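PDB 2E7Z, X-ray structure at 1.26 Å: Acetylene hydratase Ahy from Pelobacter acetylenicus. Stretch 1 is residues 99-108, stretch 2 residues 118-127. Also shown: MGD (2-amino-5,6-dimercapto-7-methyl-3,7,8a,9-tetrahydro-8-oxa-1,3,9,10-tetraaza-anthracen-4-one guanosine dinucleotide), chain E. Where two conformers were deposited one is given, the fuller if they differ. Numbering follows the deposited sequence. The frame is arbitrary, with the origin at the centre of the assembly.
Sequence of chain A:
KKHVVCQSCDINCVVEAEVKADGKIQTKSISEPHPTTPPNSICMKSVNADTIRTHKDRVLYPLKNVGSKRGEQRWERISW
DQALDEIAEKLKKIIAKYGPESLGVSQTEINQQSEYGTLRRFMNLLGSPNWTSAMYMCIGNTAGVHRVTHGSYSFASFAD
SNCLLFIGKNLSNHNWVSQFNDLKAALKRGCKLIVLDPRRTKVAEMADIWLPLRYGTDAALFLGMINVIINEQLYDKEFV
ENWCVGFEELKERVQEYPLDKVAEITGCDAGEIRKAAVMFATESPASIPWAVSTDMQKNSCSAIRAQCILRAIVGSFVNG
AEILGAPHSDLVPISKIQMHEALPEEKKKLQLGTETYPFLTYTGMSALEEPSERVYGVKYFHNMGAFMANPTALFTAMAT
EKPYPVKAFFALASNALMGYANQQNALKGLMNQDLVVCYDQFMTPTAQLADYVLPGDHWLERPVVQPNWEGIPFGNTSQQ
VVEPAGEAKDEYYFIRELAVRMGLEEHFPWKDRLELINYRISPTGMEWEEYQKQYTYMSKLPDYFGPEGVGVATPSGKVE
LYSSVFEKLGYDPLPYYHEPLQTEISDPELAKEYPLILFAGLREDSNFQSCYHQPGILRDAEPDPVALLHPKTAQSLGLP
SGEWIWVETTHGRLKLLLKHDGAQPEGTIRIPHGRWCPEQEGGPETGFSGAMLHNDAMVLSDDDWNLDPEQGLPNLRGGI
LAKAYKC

Stretch 1 99-108: GPESLGVSQT
Stretch 2 118-127: TLRRFMNLLG

A strand laid antiparallel along a helix is among the commonest packing units of α/β proteins, and residues 99-108 and 118-127 of acetylene hydratase illustrate how such a unit can pack without a single hydrogen bond between its two parts. Stretch 1 opens at Gly 99 (phi/psi 88/158), the first residue to leave a preceding helix, makes a 3-10 segment of Pro 100 (-66/-26), Glu 101 (-62/-12) and Ser 102 (-79/0), and continues as a strand over 103-107, with phi between -94° and -133° and psi between 114° and 146°. In the 3-10 segment, Ser 102 N donates to Gly 99 O at 3.0 Å and Leu 103 N to Pro 100 O at 3.0 Å; Ser 102 OG, with chi1 p, adds a 2.7 Å bond to the same Gly 99 O. Stretch 2 is a helix over 118-126, its i to i-4 bonds running from Phe 122 N to Thr 118 O (2.9 Å) through Gly 127 N to Met 123 O (2.8 Å).

The strand and helix axes run at 168° and approach to 10.9 Å, a separation that leaves room for a layer of side chains. The register is set by two CA pairs: Pro 100 CA lies 5.2 Å from Gly 127 CA, and Gln 107 CA lies 9.0 Å from Leu 119 CA. Contact is thus backbone-close at the end of the helix and mediated by side chains farther along.

At the close end, Pro 100, with a C-gamma endo ring, packs on the helix terminus: its CB is 3.1 Å from Leu 126 O, and its CG 3.6 Å from Gly 127 O. Gly 127 (phi/psi 111/17) leaves the helix with positive phi. A CB there would come within 2.8 Å of Pro 100 CG, and the backbone angles independently call for glycine. Its carbonyl oxygen is buried without a partner; Glu 101 N, at 4.0 Å from Gly 127 O, is too distant to bond it.

Strand alternation does the rest. Leu 103, Val 105 and Gln 107 point toward the helix, all with chi1 t, whereas a CB on Gly 104 would point away. Leu 103 (chi2 p) places CD2 3.9 Å from CD1 of Leu 126 (m, t), and the same CD2 meets Phe 122 CE2 obliquely at 4.4 Å; Phe 122 has chi1 t and chi2 76°. Val 105 CG2 touches Met 123 SD at 3.7 Å. The CB of Met 123 points sideways, but its m, t, p rotamer brings the end of the chain nearer the strand. Val 105 CG1 rests 4.3 Å from CD1 of Leu 119 (t, m). Gln 107 (t, t, chi3 18°) brings OE1 within 3.5 Å of Leu 119 CD1, a van der Waals contact, while its amide is hydrogen-bonded elsewhere in the structure.

No hydrogen bond crosses the interface, which buries 412 Å² over both sides. Beyond the strand, Thr 108 (chi1 m) donates from OG1 to MGD O2A at 2.6 Å, tying the end of stretch 1 to a cofactor phosphate.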

# COMPACT_ATOMS: atom_id res chain seq x y z
N GLY A 99 -26.18 10.16 -10.24
CA GLY A 99 -26.21 9.58 -8.89
C GLY A 99 -24.91 9.87 -8.14
O GLY A 99 -23.87 10.12 -8.73
N PRO A 100 -24.96 9.82 -6.80
CA PRO A 100 -23.71 10.09 -6.06
C PRO A 100 -22.63 9.02 -6.29
O PRO A 100 -21.46 9.31 -6.16
CB PRO A 100 -24.18 10.09 -4.59
CG PRO A 100 -25.46 9.25 -4.58
CD PRO A 100 -26.12 9.51 -5.92
N GLU A 101 -23.06 7.80 -6.63
CA GLU A 101 -22.13 6.73 -6.96
C GLU A 101 -21.26 7.05 -8.18
O GLU A 101 -20.29 6.36 -8.42
CB GLU A 101 -22.88 5.40 -7.13
CG GLU A 101 -23.87 5.36 -8.28
CD GLU A 101 -25.27 5.81 -7.90
OE1 GLU A 101 -25.44 6.47 -6.86
OE2 GLU A 101 -26.20 5.51 -8.67
N SER A 102 -21.61 8.10 -8.91
CA SER A 102 -20.77 8.54 -10.03
C SER A 102 -19.54 9.34 -9.63
O SER A 102 -18.75 9.71 -10.51
CB SER A 102 -21.59 9.33 -11.04
OG SER A 102 -21.91 10.63 -10.56
N LEU A 103 -19.34 9.57 -8.33
CA LEU A 103 -18.07 10.14 -7.84
C LEU A 103 -17.15 9.00 -7.41
O LEU A 103 -17.50 8.19 -6.51
CB LEU A 103 -18.39 11.04 -6.63
CG LEU A 103 -17.14 11.47 -5.85
CD1 LEU A 103 -16.20 12.39 -6.66
CD2 LEU A 103 -17.51 12.17 -4.55
N GLY A 104 -15.97 8.97 -8.03
CA GLY A 104 -14.91 8.05 -7.66
C GLY A 104 -13.78 8.82 -6.98
O GLY A 104 -13.53 10.00 -7.33
N VAL A 105 -13.12 8.20 -6.01
CA VAL A 105 -12.01 8.84 -5.29
C VAL A 105 -10.84 7.88 -5.19
O VAL A 105 -11.05 6.71 -4.82
CB VAL A 105 -12.47 9.32 -3.87
CG1 VAL A 105 -11.25 9.88 -3.09
CG2 VAL A 105 -13.54 10.37 -3.97
N SER A 106 -9.62 8.35 -5.49
CA SER A 106 -8.41 7.59 -5.22
C SER A 106 -7.64 8.42 -4.20
O SER A 106 -7.20 9.55 -4.53
CB SER A 106 -7.62 7.38 -6.52
OG SER A 106 -6.37 6.77 -6.29
N GLN A 107 -7.48 7.91 -2.99
CA GLN A 107 -6.85 8.66 -1.90
C GLN A 107 -5.77 7.86 -1.25
O GLN A 107 -6.01 6.69 -0.88
CB GLN A 107 -7.91 9.00 -0.83
CG GLN A 107 -7.38 9.72 0.39
CD GLN A 107 -8.24 9.52 1.62
OE1 GLN A 107 -9.05 8.59 1.67
NE2 GLN A 107 -8.06 10.35 2.62
N THR A 108 -4.59 8.44 -1.06
CA THR A 108 -3.58 7.80 -0.22
C THR A 108 -3.48 8.60 1.07
O THR A 108 -2.75 9.62 1.13
CB THR A 108 -2.22 7.74 -0.93
OG1 THR A 108 -2.38 6.99 -2.14
CG2 THR A 108 -1.20 7.07 -0.03
N THR A 118 -12.84 12.05 7.90
CA THR A 118 -13.80 12.94 7.29
C THR A 118 -13.95 12.77 5.78
O THR A 118 -14.96 13.19 5.22
CB THR A 118 -13.53 14.42 7.63
OG1 THR A 118 -12.25 14.82 7.13
CG2 THR A 118 -13.60 14.65 9.14
N LEU A 119 -12.97 12.12 5.12
CA LEU A 119 -13.12 11.88 3.70
C LEU A 119 -14.22 10.86 3.43
O LEU A 119 -15.11 11.13 2.65
CB LEU A 119 -11.76 11.49 3.08
CG LEU A 119 -11.73 11.27 1.57
CD1 LEU A 119 -12.23 9.88 1.09
CD2 LEU A 119 -12.39 12.41 0.76
N ARG A 120 -14.16 9.70 4.08
CA ARG A 120 -15.25 8.74 3.87
C ARG A 120 -16.56 9.28 4.48
O ARG A 120 -17.63 8.98 3.97
CB ARG A 120 -14.94 7.35 4.44
CG ARG A 120 -13.79 6.66 3.72
CD ARG A 120 -14.04 6.36 2.24
NE ARG A 120 -15.09 5.37 1.91
CZ ARG A 120 -14.86 4.06 1.85
NH1 ARG A 120 -13.70 3.53 2.22
NH2 ARG A 120 -15.88 3.27 1.49
N ARG A 121 -16.46 10.09 5.54
CA ARG A 121 -17.64 10.77 6.09
C ARG A 121 -18.37 11.53 4.99
O ARG A 121 -19.57 11.38 4.78
CB ARG A 121 -17.23 11.65 7.25
CG ARG A 121 -18.37 12.32 8.02
CD ARG A 121 -17.74 13.17 9.11
NE ARG A 121 -18.71 13.79 10.01
CZ ARG A 121 -19.14 13.25 11.16
NH1 ARG A 121 -18.68 12.05 11.56
NH2 ARG A 121 -20.04 13.90 11.92
N PHE A 122 -17.62 12.36 4.28
CA PHE A 122 -18.17 13.12 3.17
C PHE A 122 -18.77 12.22 2.09
O PHE A 122 -19.91 12.44 1.65
CB PHE A 122 -17.05 14.00 2.56
CG PHE A 122 -17.41 14.67 1.28
CD1 PHE A 122 -18.24 15.79 1.28
CD2 PHE A 122 -16.90 14.22 0.07
CE1 PHE A 122 -18.62 16.40 0.10
CE2 PHE A 122 -17.24 14.86 -1.13
CZ PHE A 122 -18.10 15.94 -1.11
N MET A 123 -18.02 11.20 1.67
CA MET A 123 -18.53 10.32 0.63
C MET A 123 -19.79 9.59 1.09
O MET A 123 -20.72 9.43 0.30
CB MET A 123 -17.48 9.29 0.22
CG MET A 123 -16.27 9.94 -0.46
SD MET A 123 -15.12 8.66 -1.08
CE MET A 123 -16.05 8.06 -2.52
N ASN A 124 -19.82 9.17 2.36
CA ASN A 124 -20.97 8.40 2.88
C ASN A 124 -22.20 9.26 3.02
O ASN A 124 -23.30 8.77 2.77
CB ASN A 124 -20.55 7.72 4.19
CG ASN A 124 -19.61 6.54 3.93
OD1 ASN A 124 -19.62 5.97 2.83
ND2 ASN A 124 -18.82 6.16 4.93
N LEU A 125 -22.01 10.54 3.32
CA LEU A 125 -23.13 11.47 3.34
C LEU A 125 -23.60 11.82 1.94
O LEU A 125 -24.80 12.00 1.72
CB LEU A 125 -22.75 12.76 4.11
CG LEU A 125 -22.55 12.52 5.60
CD1 LEU A 125 -21.80 13.64 6.24
CD2 LEU A 125 -23.92 12.37 6.30
N LEU A 126 -22.70 11.95 0.98
CA LEU A 126 -23.15 12.19 -0.39
C LEU A 126 -23.86 10.98 -0.97
O LEU A 126 -24.82 11.13 -1.74
CB LEU A 126 -21.97 12.50 -1.30
CG LEU A 126 -21.36 13.88 -1.38
CD1 LEU A 126 -20.36 13.87 -2.55
CD2 LEU A 126 -22.34 15.05 -1.58
N GLY A 127 -23.38 9.78 -0.63
CA GLY A 127 -23.94 8.50 -1.09
C GLY A 127 -23.04 7.74 -2.03
O GLY A 127 -23.49 6.87 -2.75
PB MGD E . 2.01 7.77 -5.94
O1B MGD E . 1.20 6.99 -6.95
O2B MGD E . 3.41 8.16 -6.26
O3B MGD E . 2.09 7.01 -4.53
O3A MGD E . 0.79 4.96 -3.90
PA MGD E . 0.94 6.52 -3.52
O1A MGD E . 1.54 6.71 -2.15
O2A MGD E . -0.38 7.14 -3.85
O5' MGD E . 1.15 9.10 -5.63
C5' MGD E . 1.43 9.83 -4.45
C4' MGD E . 1.12 11.28 -4.77
O4' MGD E . 1.09 12.00 -3.52
C3' MGD E . 2.23 11.98 -5.56
O3' MGD E . 1.66 12.54 -6.76
C2' MGD E . 2.81 13.07 -4.64
O2' MGD E . 3.23 14.29 -5.28
C1' MGD E . 1.64 13.32 -3.72
N9 MGD E . 1.96 13.79 -2.37
C8 MGD E . 2.98 13.40 -1.57
N7 MGD E . 2.89 13.97 -0.36
C5 MGD E . 1.75 14.68 -0.35
C6 MGD E . 1.03 15.52 0.60
O6 MGD E . 1.46 15.71 1.75
N1 MGD E . -0.13 16.05 0.17
C2 MGD E . -0.61 15.94 -1.07
N2 MGD E . -1.81 16.52 -1.36
N3 MGD E . -0.01 15.19 -1.99
C4 MGD E . 1.14 14.56 -1.66
C10 MGD E . 1.68 4.03 -3.27
C11 MGD E . 1.09 2.65 -3.50
O11 MGD E . 1.19 2.42 -4.90
C12 MGD E . 1.88 1.62 -2.72
S12 MGD E . 2.10 1.87 -1.05
C13 MGD E . 2.33 0.51 -3.32
S13 MGD E . 3.33 -0.61 -2.50
C14 MGD E . 2.03 0.17 -4.74
N15 MGD E . 3.21 0.28 -5.60
C16 MGD E . 2.95 0.09 -6.92
C17 MGD E . 3.90 -0.51 -7.87
O17 MGD E . 5.03 -0.89 -7.49
N18 MGD E . 3.50 -0.63 -9.16
C19 MGD E . 2.28 -0.24 -9.60
N19 MGD E . 1.95 -0.39 -10.90
N20 MGD E . 1.38 0.33 -8.79
C21 MGD E . 1.65 0.50 -7.49
N22 MGD E . 0.73 1.04 -6.69
C23 MGD E . 0.90 1.07 -5.25